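Local coordinates for particle-associated lyase (Acinetobacter bacteriophage AP22, PDB 4Y9V), which probably cleaves the capsular polysaccharide of Acinetobacter baumannii, acting as a trimeric phage tailspike with lyase activity, at residues R82-N87 against T104-G109; T519-Q524 against K549-P554. All coordinates share one frame; numbering follows the deposited sequence. Where two conformers were deposited one is given.

Interaction 1: residues R82-N87 against T104-G109; sequences REYIVN and TVFNFG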
# COMPACT_ATOMS: atom_id res chain seq x y z
N ARG A 82 27.41 9.59 30.42
CA ARG A 82 28.30 10.73 30.43
C ARG A 82 28.53 11.09 28.95
O ARG A 82 28.28 10.27 28.08
CB ARG A 82 29.71 10.45 31.06
CG ARG A 82 29.74 9.88 32.45
CD ARG A 82 31.19 9.76 32.91
NE ARG A 82 31.41 9.20 34.23
CZ ARG A 82 31.56 7.91 34.50
NH1 ARG A 82 31.45 6.98 33.55
NH2 ARG A 82 31.84 7.53 35.73
N GLU A 83 29.09 12.27 28.71
CA GLU A 83 29.65 12.60 27.41
C GLU A 83 31.14 12.23 27.43
O GLU A 83 31.88 12.76 28.30
CB GLU A 83 29.45 14.04 27.03
CG GLU A 83 29.97 14.35 25.65
CD GLU A 83 29.63 15.72 25.14
OE1 GLU A 83 28.43 16.07 25.18
OE2 GLU A 83 30.53 16.46 24.65
N TYR A 84 31.57 11.39 26.51
CA TYR A 84 32.95 10.91 26.44
C TYR A 84 33.61 11.41 25.18
O TYR A 84 33.08 11.24 24.07
CB TYR A 84 32.97 9.39 26.39
CG TYR A 84 32.33 8.70 27.57
CD1 TYR A 84 33.04 8.48 28.74
CD2 TYR A 84 31.01 8.26 27.53
CE1 TYR A 84 32.47 7.84 29.82
CE2 TYR A 84 30.43 7.63 28.60
CZ TYR A 84 31.15 7.40 29.75
OH TYR A 84 30.62 6.76 30.83
N ILE A 85 34.84 11.93 25.31
CA ILE A 85 35.69 12.26 24.18
C ILE A 85 36.18 10.97 23.52
O ILE A 85 36.72 10.08 24.20
CB ILE A 85 36.86 13.11 24.65
CG1 ILE A 85 36.37 14.45 25.16
CG2 ILE A 85 37.90 13.26 23.56
CD1 ILE A 85 37.44 15.28 25.88
N VAL A 86 36.03 10.87 22.19
CA VAL A 86 36.53 9.76 21.40
C VAL A 86 37.19 10.36 20.14
O VAL A 86 36.53 10.57 19.13
CB VAL A 86 35.46 8.74 21.01
CG1 VAL A 86 36.08 7.59 20.24
CG2 VAL A 86 34.69 8.25 22.23
N ASN A 87 38.50 10.65 20.22
CA ASN A 87 39.16 11.30 19.10
C ASN A 87 39.59 10.37 17.98
O ASN A 87 39.90 10.84 16.89
CB ASN A 87 40.33 12.15 19.61
CG ASN A 87 39.85 13.40 20.35
OD1 ASN A 87 40.58 13.80 21.26
ND2 ASN A 87 38.78 13.96 19.90
N THR A 104 24.29 8.85 27.27
CA THR A 104 25.65 8.47 26.86
C THR A 104 25.90 9.11 25.49
O THR A 104 25.16 8.81 24.54
CB THR A 104 25.78 6.94 26.74
OG1 THR A 104 25.55 6.35 28.02
CG2 THR A 104 27.15 6.57 26.27
N VAL A 105 26.93 9.94 25.39
CA VAL A 105 27.22 10.63 24.14
C VAL A 105 28.71 10.40 23.85
O VAL A 105 29.55 10.63 24.74
CB VAL A 105 26.90 12.12 24.20
CG1 VAL A 105 27.33 12.84 22.95
CG2 VAL A 105 25.40 12.30 24.43
N PHE A 106 29.03 10.01 22.62
CA PHE A 106 30.42 9.92 22.18
C PHE A 106 30.71 11.17 21.32
O PHE A 106 30.09 11.37 20.30
CB PHE A 106 30.70 8.63 21.41
CG PHE A 106 30.41 7.41 22.26
CD1 PHE A 106 31.21 7.09 23.34
CD2 PHE A 106 29.33 6.59 22.00
CE1 PHE A 106 30.93 5.99 24.13
CE2 PHE A 106 29.06 5.51 22.81
CZ PHE A 106 29.86 5.20 23.88
N ASN A 107 31.64 12.00 21.82
CA ASN A 107 32.00 13.23 21.13
C ASN A 107 33.28 12.97 20.33
O ASN A 107 34.38 12.89 20.92
CB ASN A 107 32.15 14.40 22.12
CG ASN A 107 32.23 15.71 21.36
OD1 ASN A 107 32.74 15.78 20.26
ND2 ASN A 107 31.73 16.74 22.02
N PHE A 108 33.11 12.82 19.05
CA PHE A 108 34.16 12.52 18.08
C PHE A 108 34.92 13.77 17.63
O PHE A 108 35.93 13.64 16.93
CB PHE A 108 33.53 11.88 16.85
CG PHE A 108 32.87 10.53 17.09
CD1 PHE A 108 33.50 9.54 17.83
CD2 PHE A 108 31.63 10.25 16.55
CE1 PHE A 108 32.90 8.31 18.01
CE2 PHE A 108 31.05 9.02 16.70
CZ PHE A 108 31.66 8.05 17.46
N GLY A 109 34.46 14.96 18.00
CA GLY A 109 35.21 16.13 17.60
C GLY A 109 35.42 16.16 16.11
O GLY A 109 34.51 15.92 15.31
O HOH W 1 36.27 15.06 20.75

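Interaction 2: residues T519-Q524 against K549-P554; sequences TRQMLQ and KYSKAP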
# COMPACT_ATOMS: atom_id res chain seq x y z
N THR A 519 -0.87 4.99 -29.47
CA THR A 519 -1.39 5.74 -28.34
C THR A 519 -2.79 5.31 -27.99
O THR A 519 -3.54 4.80 -28.80
CB THR A 519 -1.36 7.26 -28.60
OG1 THR A 519 -2.36 7.64 -29.50
CG2 THR A 519 0.02 7.73 -29.01
N ARG A 520 -3.16 5.58 -26.72
CA ARG A 520 -4.54 5.64 -26.29
C ARG A 520 -4.73 7.02 -25.71
O ARG A 520 -3.96 7.44 -24.85
CB ARG A 520 -4.91 4.58 -25.27
CG ARG A 520 -4.84 3.17 -25.71
CD ARG A 520 -5.16 2.19 -24.61
NE ARG A 520 -5.10 0.83 -25.08
CZ ARG A 520 -5.23 -0.27 -24.34
NH1 ARG A 520 -5.47 -0.14 -23.09
NH2 ARG A 520 -5.08 -1.46 -24.87
N GLN A 521 -5.73 7.76 -26.20
CA GLN A 521 -5.99 9.11 -25.77
C GLN A 521 -7.46 9.21 -25.37
O GLN A 521 -8.35 8.79 -26.12
CB GLN A 521 -5.62 10.13 -26.87
CG GLN A 521 -4.16 9.98 -27.28
CD GLN A 521 -3.68 10.99 -28.30
OE1 GLN A 521 -3.91 12.20 -28.16
NE2 GLN A 521 -2.98 10.51 -29.31
N MET A 522 -7.67 9.77 -24.19
CA MET A 522 -8.95 9.78 -23.48
C MET A 522 -10.11 10.17 -24.38
O MET A 522 -10.06 11.18 -25.09
CB MET A 522 -8.87 10.75 -22.29
CG MET A 522 -10.10 10.67 -21.40
SD MET A 522 -9.92 11.52 -19.81
CE MET A 522 -9.83 13.23 -20.36
N LEU A 523 -11.18 9.39 -24.28
CA LEU A 523 -12.40 9.69 -25.00
C LEU A 523 -13.05 10.95 -24.43
O LEU A 523 -12.95 11.28 -23.26
CB LEU A 523 -13.39 8.51 -25.04
CG LEU A 523 -13.17 7.35 -26.09
CD1 LEU A 523 -13.71 7.51 -27.53
CD2 LEU A 523 -11.68 6.94 -26.17
N GLN A 524 -13.73 11.66 -25.33
CA GLN A 524 -14.59 12.80 -25.00
C GLN A 524 -15.94 12.58 -25.70
O GLN A 524 -16.01 11.81 -26.67
CB GLN A 524 -13.96 14.12 -25.40
CG GLN A 524 -12.70 14.43 -24.58
CD GLN A 524 -11.93 15.60 -25.10
OE1 GLN A 524 -12.16 16.76 -24.69
NE2 GLN A 524 -11.01 15.34 -26.01
N LYS A 549 -7.00 18.18 -26.00
CA LYS A 549 -6.61 18.10 -27.39
C LYS A 549 -5.77 16.84 -27.62
O LYS A 549 -5.01 16.41 -26.79
CB LYS A 549 -5.80 19.35 -27.73
CG LYS A 549 -6.61 20.61 -27.50
CD LYS A 549 -5.84 21.88 -27.74
CE LYS A 549 -4.80 21.92 -26.65
NZ LYS A 549 -4.27 23.31 -26.51
N TYR A 550 -5.99 16.28 -28.80
CA TYR A 550 -5.26 15.07 -29.19
C TYR A 550 -3.95 15.42 -29.90
O TYR A 550 -3.75 16.52 -30.38
CB TYR A 550 -6.18 14.23 -30.13
CG TYR A 550 -7.43 13.75 -29.41
CD1 TYR A 550 -7.37 12.66 -28.59
CD2 TYR A 550 -8.64 14.42 -29.53
CE1 TYR A 550 -8.49 12.19 -27.89
CE2 TYR A 550 -9.76 13.98 -28.84
CZ TYR A 550 -9.65 12.89 -28.01
OH TYR A 550 -10.81 12.51 -27.32
N SER A 551 -3.08 14.42 -30.03
CA SER A 551 -1.86 14.63 -30.79
C SER A 551 -2.10 14.69 -32.29
O SER A 551 -1.26 15.20 -33.03
CB SER A 551 -0.82 13.54 -30.53
OG SER A 551 -1.35 12.28 -30.96
N LYS A 552 -3.23 14.13 -32.74
CA LYS A 552 -3.55 13.99 -34.15
C LYS A 552 -5.09 13.93 -34.20
O LYS A 552 -5.77 13.76 -33.21
CB LYS A 552 -2.90 12.80 -34.78
CG LYS A 552 -3.38 11.53 -34.12
CD LYS A 552 -2.57 10.58 -34.96
CE LYS A 552 -2.79 9.24 -34.50
NZ LYS A 552 -1.81 8.31 -35.19
N ALA A 553 -5.65 14.07 -35.41
CA ALA A 553 -7.10 14.03 -35.54
C ALA A 553 -7.63 12.74 -34.92
O ALA A 553 -7.17 11.64 -35.29
CB ALA A 553 -7.47 14.13 -37.02
N PRO A 554 -8.61 12.84 -34.04
CA PRO A 554 -9.12 11.65 -33.37
C PRO A 554 -10.10 10.87 -34.26
O PRO A 554 -10.60 11.36 -35.28
CB PRO A 554 -9.80 12.19 -32.13
CG PRO A 554 -10.30 13.56 -32.59
CD PRO A 554 -9.17 14.07 -33.45

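Interaction 1: residues R82-N87 against T104-G109
E83, V105 and N107 meet on one face of two neighbouring strands, while Y84 and F106 meet on the other. Strand 83-85 pairs in parallel with strand 105-109 and belongs to a series of stacked parallel strands, consistent with the pectin lyase-like beta-helix. The backbones are joined by Y84 N to V105 O (2.8 Å) and N107 N to Y84 O (2.8 Å), among others. On the buried face Y84 and F106 lie side by side and point the same way, with Y84 CD2 at 4.1 Å from F106 CE1. T104 CG2 comes to the edge of the Y84 ring. Y84 OH accepts from R82 NH1 and also bonds to K80 O, and R82 forms a salt bridge with D48. V86 touches two rings. Its CG2 lies 3.8 Å from F106 CD1. Its CG1, anti to the backbone N (chi1 -178°), lies 4.0 Å from F108 CE1. F114 meets both phenylalanine rings. On the other face the extended side chain of E83 crosses over V105, its CG near V105 CB. In one of the two deposited conformers of N107, ND2 donates to E83 OE2 at 2.9 Å, in its own amide plane but 45° out of the carboxylate plane.

Interaction 2: residues T519-Q524 against K549-P554
Q521 reaches from its strand to Y550 and S551 in the loop 549-554. Its CB meets the edge of the Y550 ring near its plane, 3.5 Å from CD1. CG stands anti to the carbonyl carbon (chi1 -57°), and the chain is extended beyond it. This brings the amide to the loop backbone. OE1 accepts from S551 N at 3.0 Å, in the amide plane and on a lone pair. The same oxygen lies close to Y550 CA. NE2 uses both of its hydrogens. One goes to S551 OG at 2.9 Å. The other goes to T519 OG1 at 2.9 Å, and that bond is nearly straight (176°). Both partners lie near the amide plane, so three bonds fix the rotation of the group. S551 OG sits between its own backbone N and carbonyl carbon, where it can take the NE2 hydrogen.

A second set of bonds holds the tip of Y550. Its OH donates to M522 O at 2.7 Å and accepts from Q524 NE2 at 3.1 Å. S620 OG also bonds to this hydroxyl, and Q524 NE2 has a further partner in Y548 O. P554 CB lies over one face of the ring, toward its rim. The result is a loop of the C-terminal Ig-like domain tied by side-chain hydrogen bonds to strand 518-531, which pairs with strand 486-496 of the parallel series.

How the interactions relate
From the N terminus, the chain passes three short helices and then reaches interaction 1. This contact closes a loop of 16 residues that carries strands 89-92 and 96-100. Strand 105-109 next pairs with strand 215-220, and the parallel series continues from there. The residues that bind the glycan, between R166 and H337, follow later in the chain. Interaction 2 comes near the end. It closes a loop of 24 residues and ties the long strand 518-531 to the segment leading into strand 555-561. The two loops are in series, neither nested nor crossed. The centres of interaction 1 and interaction 2 are about 65 Å apart, and the two contacts lie on opposite sides of the chain's centre.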